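Local coordinates for sporozoite microneme protein essential for cell traversal (Plasmodium berghei, PDB 4U5A) that is a micronemal protein that the sporozoite needs to traverse host cells, built as a four-helix bundle whose molecular action is not firmly established, at residues Ala27-Ile32 / Lys64-Asp69; Ser58-Glu63 / Asp180-Leu185. All coordinates share one frame; numbering follows the deposited sequence.

Contact 1. Residues Ala27-Ile32 / Lys64-Asp69; sequences ATKQTI and KLNIID
The flat group that matters here is the carboxamide of Asn-66: Lys-29 NZ donates a hydrogen bond to Asn-66 OD1 (2.5 Å), in the carboxamide plane and on a lone pair, at a C=O...N angle of 140°. The lysine crosses the asparagine at about a right angle. Its chain is bent at chi3 (-77°), and that bend swings NZ out to OD1 while CG and CD stay beside Leu-65 CB and CD1. Along this stem the lysine and Leu-65 slide past each other in opposite directions, and Lys-29 CG sits 3.5 Å from Leu-65 CD1. The two segments belong to helices 10-39 and 59-84 of the four-helix bundle and run antiparallel, at 172°, with local axes 10.6 Å apart. Leu-65 carries most of the apolar contact from helix 59-84. Its CG is anti to the carbonyl carbon, and its CD1 reaches Lys-29, Thr-28 and Ile-32 together. Ile-32 meets it tip to tip, CD1 to CD1 at 3.7 Å, whereas Thr-28 brings in CG2 (3.8 Å to Leu-65 CD1) at about a right angle. Thr-28 OG1 is anti to the carbonyl carbon and bonds back to Asp-24 O, so its methyl is the branch left for the leucine. Leu-109 of helix 88-126 also packs on Leu-65, and one turn on, Asp-69 OD1 hydrogen-bonds Ser-22 OG.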
loop_
_atom_site.group_PDB
_atom_site.type_symbol
_atom_site.label_atom_id
_atom_site.label_comp_id
_atom_site.label_asym_id
_atom_site.label_seq_id
_atom_site.Cartn_x
_atom_site.Cartn_y
_atom_site.Cartn_z
ATOM N N ALA A 27 0.682 9.218 -2.651
ATOM C CA ALA A 27 2.108 8.914 -2.585
ATOM C C ALA A 27 2.346 7.401 -2.535
ATOM O O ALA A 27 3.189 6.865 -3.270
ATOM C CB ALA A 27 2.737 9.596 -1.378
ATOM N N THR A 28 1.604 6.721 -1.666
ATOM C CA THR A 28 1.655 5.261 -1.584
ATOM C C THR A 28 1.336 4.614 -2.934
ATOM O O THR A 28 2.017 3.675 -3.374
ATOM C CB THR A 28 0.673 4.729 -0.527
ATOM O OG1 THR A 28 1.010 5.267 0.758
ATOM C CG2 THR A 28 0.721 3.213 -0.467
ATOM N N LYS A 29 0.302 5.138 -3.589
ATOM C CA LYS A 29 -0.122 4.656 -4.896
ATOM C C LYS A 29 1.027 4.753 -5.884
ATOM O O LYS A 29 1.302 3.805 -6.621
ATOM C CB LYS A 29 -1.331 5.444 -5.413
ATOM C CG LYS A 29 -2.641 5.126 -4.700
ATOM C CD LYS A 29 -3.854 5.487 -5.550
ATOM C CE LYS A 29 -4.141 6.976 -5.551
ATOM N NZ LYS A 29 -5.282 7.290 -6.460
ATOM N N GLN A 30 1.703 5.898 -5.889
ATOM C CA GLN A 30 2.837 6.094 -6.781
ATOM C C GLN A 30 3.972 5.124 -6.459
ATOM O O GLN A 30 4.614 4.597 -7.366
ATOM C CB GLN A 30 3.331 7.543 -6.718
ATOM C CG GLN A 30 4.467 7.853 -7.683
ATOM C CD GLN A 30 4.153 7.460 -9.119
ATOM O OE1 GLN A 30 4.975 6.841 -9.797
ATOM N NE2 GLN A 30 2.964 7.818 -9.589
ATOM N N THR A 31 4.212 4.883 -5.174
ATOM C CA THR A 31 5.246 3.930 -4.771
ATOM C C THR A 31 4.968 2.528 -5.331
ATOM O O THR A 31 5.850 1.898 -5.931
ATOM C CB THR A 31 5.376 3.855 -3.238
ATOM O OG1 THR A 31 5.714 5.148 -2.719
ATOM C CG2 THR A 31 6.452 2.855 -2.844
ATOM N N ILE A 32 3.742 2.044 -5.135
ATOM C CA ILE A 32 3.364 0.711 -5.614
ATOM C C ILE A 32 3.396 0.640 -7.149
ATOM O O ILE A 32 3.827 -0.369 -7.740
ATOM C CB ILE A 32 1.975 0.308 -5.089
ATOM C CG1 ILE A 32 1.956 0.372 -3.559
ATOM C CG2 ILE A 32 1.603 -1.087 -5.563
ATOM C CD1 ILE A 32 0.617 0.015 -2.941
ATOM N N LYS A 64 -7.946 -0.325 -4.568
ATOM C CA LYS A 64 -8.061 -0.551 -3.134
ATOM C C LYS A 64 -7.651 0.679 -2.333
ATOM O O LYS A 64 -8.227 0.973 -1.288
ATOM C CB LYS A 64 -7.209 -1.750 -2.716
ATOM C CG LYS A 64 -7.645 -3.076 -3.313
ATOM C CD LYS A 64 -8.974 -3.520 -2.723
ATOM C CE LYS A 64 -9.466 -4.811 -3.354
ATOM N NZ LYS A 64 -10.741 -5.256 -2.731
ATOM N N LEU A 65 -6.656 1.399 -2.831
ATOM C CA LEU A 65 -6.177 2.589 -2.147
ATOM C C LEU A 65 -7.131 3.755 -2.393
ATOM O O LEU A 65 -7.257 4.651 -1.560
ATOM C CB LEU A 65 -4.755 2.931 -2.605
ATOM C CG LEU A 65 -3.708 1.889 -2.190
ATOM C CD1 LEU A 65 -2.303 2.315 -2.566
ATOM C CD2 LEU A 65 -3.790 1.600 -0.706
ATOM N N ASN A 66 -7.814 3.736 -3.532
ATOM C CA ASN A 66 -8.827 4.744 -3.812
ATOM C C ASN A 66 -10.038 4.545 -2.903
ATOM O O ASN A 66 -10.724 5.499 -2.545
ATOM C CB ASN A 66 -9.248 4.693 -5.283
ATOM C CG ASN A 66 -8.242 5.369 -6.208
ATOM O OD1 ASN A 66 -7.420 6.177 -5.774
ATOM N ND2 ASN A 66 -8.312 5.040 -7.493
ATOM N N ILE A 67 -10.275 3.295 -2.515
ATOM C CA ILE A 67 -11.349 2.959 -1.586
ATOM C C ILE A 67 -11.038 3.489 -0.186
ATOM O O ILE A 67 -11.870 4.143 0.440
ATOM C CB ILE A 67 -11.567 1.427 -1.523
ATOM C CG1 ILE A 67 -12.075 0.900 -2.868
ATOM C CG2 ILE A 67 -12.532 1.057 -0.407
ATOM C CD1 ILE A 67 -12.316 -0.592 -2.888
ATOM N N ILE A 68 -9.829 3.195 0.291
ATOM C CA ILE A 68 -9.358 3.672 1.588
ATOM C C ILE A 68 -9.419 5.194 1.672
ATOM O O ILE A 68 -9.907 5.760 2.652
ATOM C CB ILE A 68 -7.915 3.205 1.860
ATOM C CG1 ILE A 68 -7.838 1.679 1.843
ATOM C CG2 ILE A 68 -7.404 3.754 3.182
ATOM C CD1 ILE A 68 -6.437 1.147 2.038
ATOM N N ASP A 69 -8.933 5.846 0.622
ATOM C CA ASP A 69 -8.960 7.299 0.527
ATOM C C ASP A 69 -10.391 7.818 0.576
ATOM O O ASP A 69 -10.690 8.753 1.315
ATOM C CB ASP A 69 -8.268 7.748 -0.766
ATOM C CG ASP A 69 -8.080 9.256 -0.852
ATOM O OD1 ASP A 69 -8.450 9.976 0.098
ATOM O OD2 ASP A 69 -7.549 9.721 -1.882
#

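Contact 2. Residues Ser58-Glu63 / Asp180-Leu185; sequences SFVPEE and DFIKNL
Helix 59-63 and helix 180-185 run almost parallel, 9° apart in direction, with local axes 10.2 Å from each other and Pro-61 facing Ile-182 at the closest CA pair, 6.6 Å. No hydrogen bond crosses between them; the contact is apolar throughout. Ile-182 does most of the work from its side. Its CG1 is anti to the carbonyl carbon, and a second bend (chi2 -58°) brings CD1 up against Val-60 and Pro-61. There CD1 lies 3.7 Å from Pro-61 CG, meeting the pyrrolidine ring obliquely along its CG and CD atoms. Val-60 crosses the isoleucine at about a right angle and offers CG1, the branch anti to its backbone N (chi1 -176°), which touches Ile-182 CD1 at 3.9 Å and also comes up to CG2. One turn further along, Leu-185 reaches the backbone side of the proline: its CD1 is 3.9 Å from Pro-61 CA, with CB almost as near. Leu-185 CD1 also lies over one face of the Phe-181 ring, 4.1 Å above its plane and offset toward the rim, so Leu-185 joins proline and phenylalanine into one apolar patch. Phe-181 adds a looser touch of its own, CE2 to Pro-61 CG at 4.2 Å. Proline is readily accommodated near the N-terminal end of a helix, where a missing N-H costs little in the helical bonding. Around the pair, Phe-36 of helix 10-39 packs on Pro-61 and Ile-32 on Phe-181, while Leu-112 of helix 88-126 touches both Phe-181 and Leu-185, so that all four long helices of the bundle meet at this level.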
loop_
_atom_site.group_PDB
_atom_site.type_symbol
_atom_site.label_atom_id
_atom_site.label_comp_id
_atom_site.label_asym_id
_atom_site.label_seq_id
_atom_site.Cartn_x
_atom_site.Cartn_y
_atom_site.Cartn_z
ATOM N N SER A 58 -1.600 -4.269 -11.989
ATOM C CA SER A 58 -1.318 -3.057 -11.226
ATOM C C SER A 58 -2.539 -2.173 -10.977
ATOM O O SER A 58 -2.465 -1.214 -10.211
ATOM C CB SER A 58 -0.244 -2.236 -11.942
ATOM O OG SER A 58 -0.700 -1.809 -13.213
ATOM N N PHE A 59 -3.660 -2.494 -11.612
ATOM C CA PHE A 59 -4.842 -1.640 -11.521
ATOM C C PHE A 59 -5.650 -1.897 -10.256
ATOM O O PHE A 59 -6.309 -0.993 -9.740
ATOM C CB PHE A 59 -5.725 -1.821 -12.758
ATOM C CG PHE A 59 -5.159 -1.189 -14.001
ATOM C CD1 PHE A 59 -4.248 -0.146 -13.911
ATOM C CD2 PHE A 59 -5.543 -1.631 -15.259
ATOM C CE1 PHE A 59 -3.724 0.440 -15.052
ATOM C CE2 PHE A 59 -5.023 -1.050 -16.402
ATOM C CZ PHE A 59 -4.113 -0.012 -16.299
ATOM N N VAL A 60 -5.598 -3.124 -9.756
ATOM C CA VAL A 60 -6.375 -3.485 -8.575
ATOM C C VAL A 60 -5.850 -2.827 -7.283
ATOM O O VAL A 60 -6.649 -2.308 -6.505
ATOM C CB VAL A 60 -6.443 -5.022 -8.401
ATOM C CG1 VAL A 60 -7.324 -5.398 -7.221
ATOM C CG2 VAL A 60 -6.976 -5.661 -9.664
ATOM N N PRO A 61 -4.517 -2.833 -7.048
ATOM C CA PRO A 61 -4.054 -2.165 -5.827
ATOM C C PRO A 61 -4.398 -0.679 -5.793
ATOM O O PRO A 61 -4.653 -0.153 -4.711
ATOM C CB PRO A 61 -2.535 -2.368 -5.870
ATOM C CG PRO A 61 -2.350 -3.603 -6.657
ATOM C CD PRO A 61 -3.412 -3.548 -7.713
ATOM N N GLU A 62 -4.427 -0.023 -6.952
ATOM C CA GLU A 62 -4.790 1.392 -7.015
ATOM C C GLU A 62 -6.244 1.575 -6.622
ATOM O O GLU A 62 -6.596 2.539 -5.946
ATOM C CB GLU A 62 -4.543 1.974 -8.417
ATOM C CG GLU A 62 -4.785 3.485 -8.490
ATOM C CD GLU A 62 -4.601 4.069 -9.872
ATOM O OE1 GLU A 62 -4.274 3.305 -10.806
ATOM O OE2 GLU A 62 -4.776 5.300 -10.025
ATOM N N GLU A 63 -7.084 0.637 -7.041
ATOM C CA GLU A 63 -8.492 0.692 -6.702
ATOM C C GLU A 63 -8.710 0.559 -5.201
ATOM O O GLU A 63 -9.538 1.265 -4.626
ATOM C CB GLU A 63 -9.269 -0.388 -7.453
ATOM C CG GLU A 63 -9.338 -0.170 -8.965
ATOM C CD GLU A 63 -10.048 -1.300 -9.692
ATOM O OE1 GLU A 63 -10.021 -2.442 -9.186
ATOM O OE2 GLU A 63 -10.637 -1.045 -10.765
ATOM N N ASP A 180 -2.032 -12.652 -2.288
ATOM C CA ASP A 180 -1.791 -12.336 -0.886
ATOM C C ASP A 180 -1.698 -10.829 -0.665
ATOM O O ASP A 180 -2.127 -10.316 0.370
ATOM C CB ASP A 180 -0.512 -13.027 -0.403
ATOM C CG ASP A 180 0.205 -12.241 0.678
ATOM O OD1 ASP A 180 1.139 -11.482 0.336
ATOM O OD2 ASP A 180 -0.165 -12.376 1.865
ATOM N N PHE A 181 -1.173 -10.121 -1.663
ATOM C CA PHE A 181 -1.052 -8.668 -1.600
ATOM C C PHE A 181 -2.433 -8.033 -1.573
ATOM O O PHE A 181 -2.738 -7.226 -0.696
ATOM C CB PHE A 181 -0.260 -8.141 -2.798
ATOM C CG PHE A 181 0.081 -6.680 -2.711
ATOM C CD1 PHE A 181 0.168 -6.040 -1.484
ATOM C CD2 PHE A 181 0.291 -5.940 -3.864
ATOM C CE1 PHE A 181 0.481 -4.692 -1.408
ATOM C CE2 PHE A 181 0.602 -4.592 -3.797
ATOM C CZ PHE A 181 0.695 -3.968 -2.567
ATOM N N ILE A 182 -3.266 -8.422 -2.533
ATOM C CA ILE A 182 -4.619 -7.900 -2.638
ATOM C C ILE A 182 -5.460 -8.303 -1.429
ATOM O O ILE A 182 -6.314 -7.540 -0.979
ATOM C CB ILE A 182 -5.305 -8.397 -3.929
ATOM C CG1 ILE A 182 -4.431 -8.087 -5.147
ATOM C CG2 ILE A 182 -6.669 -7.749 -4.103
ATOM C CD1 ILE A 182 -4.112 -6.606 -5.314
ATOM N N LYS A 183 -5.193 -9.486 -0.887
ATOM C CA LYS A 183 -5.908 -9.957 0.291
ATOM C C LYS A 183 -5.579 -9.061 1.490
ATOM O O LYS A 183 -6.464 -8.701 2.266
ATOM C CB LYS A 183 -5.569 -11.423 0.578
ATOM C CG LYS A 183 -6.439 -12.071 1.649
ATOM C CD LYS A 183 -5.643 -12.914 2.628
ATOM C CE LYS A 183 -6.551 -13.436 3.734
ATOM N NZ LYS A 183 -5.835 -14.315 4.698
ATOM N N ASN A 184 -4.305 -8.697 1.628
ATOM C CA ASN A 184 -3.872 -7.814 2.710
ATOM C C ASN A 184 -4.481 -6.420 2.586
ATOM O O ASN A 184 -4.810 -5.790 3.590
ATOM C CB ASN A 184 -2.342 -7.705 2.745
ATOM C CG ASN A 184 -1.687 -8.894 3.420
ATOM O OD1 ASN A 184 -2.222 -9.453 4.376
ATOM N ND2 ASN A 184 -0.520 -9.287 2.923
ATOM N N LEU A 185 -4.632 -5.946 1.353
ATOM C CA LEU A 185 -5.254 -4.650 1.099
ATOM C C LEU A 185 -6.747 -4.706 1.396
ATOM O O LEU A 185 -7.339 -3.727 1.851
ATOM C CB LEU A 185 -5.014 -4.214 -0.350
ATOM C CG LEU A 185 -3.577 -3.846 -0.731
ATOM C CD1 LEU A 185 -3.456 -3.579 -2.222
ATOM C CD2 LEU A 185 -3.123 -2.633 0.063
#

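Overall arrangement
Contact 1 and contact 2 follow each other along helix 59-84, which meets helix 10-39 antiparallel in one and helix 167-197 nearly parallel in the other. Their centres are about 9 Å apart, and they lie about 6 and 8 Å from the centre of the chain. They touch directly: Ile-32 CD1 lies 4.0 Å from Phe-181 CZ, joining the first helix to the last across the interior. Lys-29 CD packs 3.7 Å from Glu-62 CG, while Lys-64 CB touches Leu-185 CB and Lys-64 CE touches Ile-182 CG2, both at 4.1 Å. Together they bring helices 10-39, 59-84 and 167-197 into direct contact near the middle of the bundle, with the Ile-32 and Phe-181 pair buried.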